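FI20010p1 (Drosophila melanogaster, PDB 7CFB) is the piRNA-pathway protein Krimper, whose first extended Tudor domain, seen here without ligand, probably helps assemble the piRNA amplification complex. Local coordinates at residues Val181-Asn184 / Leu189-Glu192. Sequence-based numbering, arbitrary orientation.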
loop_
_atom_site.group_PDB
_atom_site.type_symbol
_atom_site.label_atom_id
_atom_site.label_comp_id
_atom_site.label_asym_id
_atom_site.label_seq_id
_atom_site.Cartn_x
_atom_site.Cartn_y
_atom_site.Cartn_z
ATOM N N VAL A 181 -7.792 7.659 -18.242
ATOM C CA VAL A 181 -7.642 6.188 -18.258
ATOM C C VAL A 181 -7.748 5.681 -19.697
ATOM O O VAL A 181 -8.793 5.764 -20.253
ATOM C CB VAL A 181 -8.715 5.588 -17.341
ATOM C CG1 VAL A 181 -8.568 4.106 -17.139
ATOM C CG2 VAL A 181 -8.776 6.320 -16.028
ATOM N N HIS A 182 -6.629 5.324 -20.300
ATOM C CA HIS A 182 -6.641 4.723 -21.654
ATOM C C HIS A 182 -7.157 3.292 -21.601
ATOM O O HIS A 182 -7.936 2.930 -22.427
ATOM C CB HIS A 182 -5.246 4.730 -22.277
ATOM C CG HIS A 182 -4.749 6.061 -22.719
ATOM N ND1 HIS A 182 -4.767 7.156 -21.913
ATOM C CD2 HIS A 182 -4.174 6.456 -23.866
ATOM C CE1 HIS A 182 -4.267 8.175 -22.545
ATOM N NE2 HIS A 182 -3.900 7.768 -23.732
ATOM N N GLU A 183 -6.639 2.482 -20.695
ATOM C CA GLU A 183 -7.102 1.092 -20.633
ATOM C C GLU A 183 -7.249 0.645 -19.192
ATOM O O GLU A 183 -6.468 1.017 -18.364
ATOM C CB GLU A 183 -6.107 0.117 -21.252
ATOM C CG GLU A 183 -5.723 0.442 -22.665
ATOM C CD GLU A 183 -4.563 -0.362 -23.208
ATOM O OE1 GLU A 183 -4.465 -1.548 -22.890
ATOM O OE2 GLU A 183 -3.782 0.205 -23.936
ATOM N N ASN A 184 -8.260 -0.161 -18.970
ATOM C CA ASN A 184 -8.500 -0.806 -17.676
ATOM C C ASN A 184 -8.737 -2.264 -18.002
ATOM O O ASN A 184 -9.829 -2.614 -18.323
ATOM C CB ASN A 184 -9.608 -0.132 -16.880
ATOM C CG ASN A 184 -9.820 -0.758 -15.525
ATOM O OD1 ASN A 184 -9.457 -1.892 -15.314
ATOM N ND2 ASN A 184 -10.400 -0.017 -14.609
ATOM N N LEU A 189 -3.749 -0.607 -15.061
ATOM C CA LEU A 189 -4.282 0.519 -15.829
ATOM C C LEU A 189 -3.218 1.088 -16.752
ATOM O O LEU A 189 -2.050 1.017 -16.456
ATOM C CB LEU A 189 -4.670 1.642 -14.868
ATOM C CG LEU A 189 -5.676 1.365 -13.766
ATOM C CD1 LEU A 189 -5.877 2.609 -12.930
ATOM C CD2 LEU A 189 -6.994 0.901 -14.340
ATOM N N VAL A 190 -3.679 1.625 -17.858
ATOM C CA VAL A 190 -2.813 2.453 -18.713
ATOM C C VAL A 190 -3.465 3.820 -18.619
ATOM O O VAL A 190 -4.577 3.949 -19.048
ATOM C CB VAL A 190 -2.721 1.924 -20.147
ATOM C CG1 VAL A 190 -2.034 2.921 -21.042
ATOM C CG2 VAL A 190 -2.033 0.579 -20.203
ATOM N N ALA A 191 -2.786 4.759 -17.999
ATOM C CA ALA A 191 -3.348 6.103 -17.791
ATOM C C ALA A 191 -2.309 7.186 -18.077
ATOM O O ALA A 191 -1.155 6.956 -17.920
ATOM C CB ALA A 191 -3.856 6.221 -16.387
ATOM N N GLU A 192 -2.787 8.349 -18.468
ATOM C CA GLU A 192 -1.937 9.505 -18.783
ATOM C C GLU A 192 -2.298 10.608 -17.797
ATOM O O GLU A 192 -3.437 10.930 -17.705
ATOM C CB GLU A 192 -2.200 9.872 -20.238
ATOM C CG GLU A 192 -1.899 11.301 -20.569
ATOM C CD GLU A 192 -1.951 11.597 -22.051
ATOM O OE1 GLU A 192 -2.440 10.780 -22.780
ATOM O OE2 GLU A 192 -1.510 12.643 -22.433
#
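This is an antiparallel hairpin pairing interrupted by a classic beta bulge, where His182 and Glu183 both face Val190. The hairpin pairs strand 176-184 with strand 189-194, and strand 157-161 flanks the latter on its other side. This mixed sheet is probably the SN-like part of the extended Tudor unit. Val190 O takes two N-H groups: the bond from Glu183 N is 3.0 Å long, nearly straight and directed at a lone pair; the one from His182 N is weak, bent to 125°. Val190 N returns a 2.9 Å bond to Glu183 O. Within the bulge, the Glu183 and Val190 side chains run side by side, with their CB atoms 4.0 Å apart. On the face shared with Val181 and Ala191, chi1 of -178° lays the Asn184 carboxamide alongside Leu189, CG 3.5 Å from CD2, while ND2 bonds to Phe44 O and Met41 O. The His182 ring presents its edge to Glu192, with CE1 3.2 Å from OE1; ND1 bonds weakly to Arg180 O. With an alanine here, Glu192 CB and carboxylate would probably lose this neighbour. No hydrogen bond joins ring and carboxylate, so the ring offers Glu192 van der Waals contact, perhaps with some electrostatic attraction, and backbone bonds hold the bulge.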